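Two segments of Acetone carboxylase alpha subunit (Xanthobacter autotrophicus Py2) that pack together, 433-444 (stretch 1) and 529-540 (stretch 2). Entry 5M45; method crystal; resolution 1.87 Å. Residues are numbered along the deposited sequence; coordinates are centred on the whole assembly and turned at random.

Stretch 1, residues 433-444: ANTSNWLQGGGF
Stretch 2 529-540: AKDWTMFFMGNG

Two distant segments of one chain pair as antiparallel β-strands, joined by backbone hydrogen bonds, broken by a β-bulge and fitted closely by glycines, with one of them, Gly 442, over the face of Trp 532. The strand axes, 440-442 and 532-535, run at 162° and approach to 4.6 Å; the two stretches together bury 912 Å².

The register is set by Gln 440 opposite Phe 535, Gly 441 opposite Met 534 (CA to CA 4.0 Å) and Gly 442 opposite Thr 533. Phe 535 N donates to Gln 440 O at 3.1 Å. Gly 442 and Thr 533 bond reciprocally, Thr 533 N to Gly 442 O at 2.9 Å and Gly 442 N to Thr 533 O at 3.1 Å. Between Gly 442 and Phe 444 the register slips by one residue, so Phe 444 pairs with Lys 530: Phe 444 N donates to Lys 530 O at 2.9 Å, and Lys 530 N to Phe 444 O at 3.1 Å. Asp 531 (phi/psi 49/52) sits in this bulge, where a water donates to both Gly 442 O (3.2 Å) and Asp 531 O (2.8 Å).

Glycine at 441 and 443 permits the close backbone approach. An ideal CB on Gly 441 would lie 2.2 Å from Thr 533 O, and one on Gly 443 2.2 Å from Asp 531 O. Gly 443, at phi/psi 134/-145, would also jam a CB against its preceding carbonyl. Gly 442 is extended (-162/176), and its CA lies 4.0 Å from the centroid of the six-membered ring of Trp 532, over the face. That indole, with chi1 t and chi2 -110°, brings its end nearer to stretch 1, while its NE1 bonds weakly to Met 534 SD at 3.6 Å.

On the sheet face shared by Gln 440 and Phe 535, Gln 440 (chi1 m, chi2 t) sets its CB 3.8 Å from the centroid of the Phe 535 ring (chi1 p, chi2 -83°), a CH-pi contact over the face. On the side of Met 534 (m, t, p), its CE meets Leu 439 CD2 at 3.8 Å.

Beyond the strands, Asn 437 follows a cis peptide and takes chi1 t, chi2 69°; its OD1 accepts from Met 537 N at 2.9 Å, a side chain continuing the backbone ladder. Trp 438 N then donates to Met 537 O at 3.1 Å. Gly 538 completes the fit, since an ideal CB there would be 2.7 Å from Ser 436 OG. That hydroxyl, on a chi1 p side chain, donates to Asn 434 OD1 at 2.9 Å.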

# COMPACT_ATOMS: atom_id res chain seq x y z
N ALA A 433 22.78 22.87 -8.15
CA ALA A 433 22.91 21.70 -9.01
C ALA A 433 21.64 20.88 -9.02
O ALA A 433 20.86 20.92 -8.06
CB ALA A 433 24.05 20.83 -8.51
N ASN A 434 21.47 20.11 -10.06
CA ASN A 434 20.53 18.99 -10.02
C ASN A 434 21.07 17.94 -9.02
O ASN A 434 22.24 17.51 -9.13
CB ASN A 434 20.34 18.37 -11.41
CG ASN A 434 19.13 17.46 -11.49
OD1 ASN A 434 19.16 16.31 -11.01
ND2 ASN A 434 18.05 17.95 -12.09
N THR A 435 20.25 17.55 -8.04
CA THR A 435 20.69 16.65 -6.97
C THR A 435 20.49 15.17 -7.40
O THR A 435 19.43 14.57 -7.14
CB THR A 435 19.93 16.95 -5.65
OG1 THR A 435 18.54 16.63 -5.79
CG2 THR A 435 20.11 18.36 -5.26
N SER A 436 21.48 14.65 -8.11
CA SER A 436 21.45 13.27 -8.69
C SER A 436 22.89 12.93 -9.13
O SER A 436 23.74 13.83 -9.08
CB SER A 436 20.47 13.21 -9.87
OG SER A 436 20.92 13.98 -11.00
N ASN A 437 23.25 11.71 -9.53
CA ASN A 437 22.45 10.46 -9.59
C ASN A 437 22.12 9.87 -8.23
O ASN A 437 22.89 10.02 -7.30
CB ASN A 437 23.27 9.41 -10.35
CG ASN A 437 22.54 8.06 -10.51
OD1 ASN A 437 21.53 7.96 -11.24
ND2 ASN A 437 23.08 7.02 -9.87
N TRP A 438 20.99 9.15 -8.15
CA TRP A 438 20.61 8.31 -7.01
C TRP A 438 20.84 6.81 -7.30
O TRP A 438 20.07 6.17 -8.06
CB TRP A 438 19.13 8.57 -6.64
CG TRP A 438 18.84 9.97 -6.20
CD1 TRP A 438 18.39 11.00 -7.01
CD2 TRP A 438 18.98 10.53 -4.89
NE1 TRP A 438 18.24 12.14 -6.28
CE2 TRP A 438 18.62 11.90 -4.98
CE3 TRP A 438 19.42 10.03 -3.66
CZ2 TRP A 438 18.64 12.77 -3.88
CZ3 TRP A 438 19.44 10.90 -2.53
CH2 TRP A 438 19.02 12.26 -2.66
N LEU A 439 21.92 6.27 -6.73
CA LEU A 439 22.25 4.86 -6.85
C LEU A 439 21.22 4.05 -6.04
O LEU A 439 21.06 4.28 -4.85
CB LEU A 439 23.68 4.56 -6.36
CG LEU A 439 24.20 3.11 -6.34
CD1 LEU A 439 25.71 3.04 -6.48
CD2 LEU A 439 23.77 2.30 -5.11
N GLN A 440 20.52 3.15 -6.71
CA GLN A 440 19.41 2.38 -6.08
C GLN A 440 19.40 0.93 -6.55
O GLN A 440 19.99 0.60 -7.58
CB GLN A 440 18.07 3.01 -6.45
CG GLN A 440 17.88 4.42 -5.87
CD GLN A 440 16.63 5.09 -6.38
OE1 GLN A 440 15.53 4.88 -5.86
NE2 GLN A 440 16.78 5.87 -7.45
N GLY A 441 18.73 0.08 -5.80
CA GLY A 441 18.62 -1.34 -6.08
C GLY A 441 18.16 -2.16 -4.90
O GLY A 441 17.99 -1.65 -3.80
N GLY A 442 17.96 -3.46 -5.13
CA GLY A 442 17.46 -4.37 -4.10
C GLY A 442 17.68 -5.85 -4.38
O GLY A 442 18.16 -6.24 -5.45
N GLY A 443 17.31 -6.66 -3.39
CA GLY A 443 17.51 -8.11 -3.40
C GLY A 443 18.07 -8.57 -2.06
O GLY A 443 17.71 -7.99 -1.01
N PHE A 444 18.94 -9.58 -2.09
CA PHE A 444 19.62 -10.05 -0.85
C PHE A 444 20.99 -9.43 -0.64
O PHE A 444 21.81 -9.35 -1.57
CB PHE A 444 19.73 -11.59 -0.80
CG PHE A 444 18.48 -12.26 -0.26
CD1 PHE A 444 17.37 -12.33 -1.02
CD2 PHE A 444 18.43 -12.77 1.02
CE1 PHE A 444 16.19 -12.92 -0.52
CE2 PHE A 444 17.29 -13.34 1.53
CZ PHE A 444 16.16 -13.41 0.76
N ALA A 529 26.36 -9.84 -2.87
CA ALA A 529 24.92 -9.69 -3.16
C ALA A 529 24.37 -10.97 -3.80
O ALA A 529 25.11 -11.70 -4.50
CB ALA A 529 24.69 -8.51 -4.13
N LYS A 530 23.07 -11.23 -3.62
CA LYS A 530 22.38 -12.34 -4.27
C LYS A 530 21.02 -11.89 -4.79
O LYS A 530 20.34 -11.06 -4.17
CB LYS A 530 22.17 -13.52 -3.29
CG LYS A 530 23.47 -14.01 -2.63
CD LYS A 530 23.67 -13.30 -1.28
CE LYS A 530 25.13 -13.48 -0.80
NZ LYS A 530 25.38 -12.79 0.47
N ASP A 531 20.64 -12.42 -5.95
CA ASP A 531 19.36 -12.09 -6.58
C ASP A 531 19.14 -10.56 -6.61
O ASP A 531 18.12 -10.03 -6.16
CB ASP A 531 18.22 -12.81 -5.83
CG ASP A 531 18.29 -14.34 -5.95
OD1 ASP A 531 19.07 -14.88 -6.74
OD2 ASP A 531 17.50 -15.05 -5.26
N TRP A 532 20.15 -9.87 -7.13
CA TRP A 532 20.33 -8.44 -7.00
C TRP A 532 19.91 -7.68 -8.30
O TRP A 532 20.08 -8.20 -9.43
CB TRP A 532 21.81 -8.15 -6.63
CG TRP A 532 22.07 -6.73 -6.15
CD1 TRP A 532 22.74 -5.75 -6.80
CD2 TRP A 532 21.62 -6.17 -4.91
NE1 TRP A 532 22.75 -4.62 -6.06
CE2 TRP A 532 22.07 -4.85 -4.88
CE3 TRP A 532 20.93 -6.67 -3.81
CZ2 TRP A 532 21.80 -4.00 -3.81
CZ3 TRP A 532 20.66 -5.83 -2.74
CH2 TRP A 532 21.11 -4.50 -2.76
N THR A 533 19.36 -6.47 -8.11
CA THR A 533 19.03 -5.52 -9.22
C THR A 533 19.50 -4.10 -8.88
O THR A 533 19.65 -3.77 -7.71
CB THR A 533 17.52 -5.44 -9.54
OG1 THR A 533 16.82 -4.99 -8.37
CG2 THR A 533 17.00 -6.79 -10.00
N MET A 534 19.77 -3.28 -9.91
CA MET A 534 20.07 -1.85 -9.73
C MET A 534 19.47 -1.00 -10.86
O MET A 534 19.11 -1.51 -11.93
CB MET A 534 21.59 -1.60 -9.64
CG MET A 534 22.33 -2.49 -8.62
SD MET A 534 24.09 -2.15 -8.38
CE MET A 534 24.03 -0.52 -7.60
N PHE A 535 19.37 0.30 -10.63
CA PHE A 535 18.89 1.26 -11.63
C PHE A 535 19.45 2.67 -11.36
O PHE A 535 20.08 2.92 -10.32
CB PHE A 535 17.36 1.24 -11.76
CG PHE A 535 16.58 1.64 -10.50
CD1 PHE A 535 16.31 0.71 -9.49
CD2 PHE A 535 16.06 2.94 -10.37
CE1 PHE A 535 15.58 1.05 -8.36
CE2 PHE A 535 15.33 3.29 -9.25
CZ PHE A 535 15.09 2.37 -8.25
N PHE A 536 19.30 3.52 -12.37
CA PHE A 536 19.79 4.91 -12.37
C PHE A 536 18.63 5.90 -12.34
O PHE A 536 17.56 5.63 -12.92
CB PHE A 536 20.61 5.17 -13.68
CG PHE A 536 21.91 4.40 -13.78
CD1 PHE A 536 21.94 3.12 -14.30
CD2 PHE A 536 23.10 4.97 -13.40
CE1 PHE A 536 23.14 2.39 -14.40
CE2 PHE A 536 24.31 4.26 -13.49
CZ PHE A 536 24.33 2.95 -13.99
N MET A 537 18.82 7.04 -11.70
CA MET A 537 17.81 8.12 -11.65
C MET A 537 18.48 9.50 -11.50
O MET A 537 19.07 9.80 -10.48
CB MET A 537 16.82 7.90 -10.49
CG MET A 537 15.64 8.89 -10.44
SD MET A 537 14.67 9.01 -11.95
CE MET A 537 14.86 10.71 -12.52
N GLY A 538 18.33 10.32 -12.54
CA GLY A 538 18.87 11.70 -12.61
C GLY A 538 18.61 12.33 -13.98
O GLY A 538 18.04 11.69 -14.88
N ASN A 539 19.01 13.59 -14.13
CA ASN A 539 18.86 14.32 -15.39
C ASN A 539 19.88 13.80 -16.42
O ASN A 539 21.01 13.46 -16.06
CB ASN A 539 19.01 15.84 -15.18
CG ASN A 539 20.39 16.25 -14.67
OD1 ASN A 539 20.89 15.68 -13.71
ND2 ASN A 539 21.02 17.25 -15.32
N GLY A 540 19.47 13.73 -17.68
CA GLY A 540 20.28 13.15 -18.76
C GLY A 540 20.51 14.09 -19.92
O GLY A 540 21.60 14.72 -20.04
O HOH W 1 16.14 -8.20 -6.90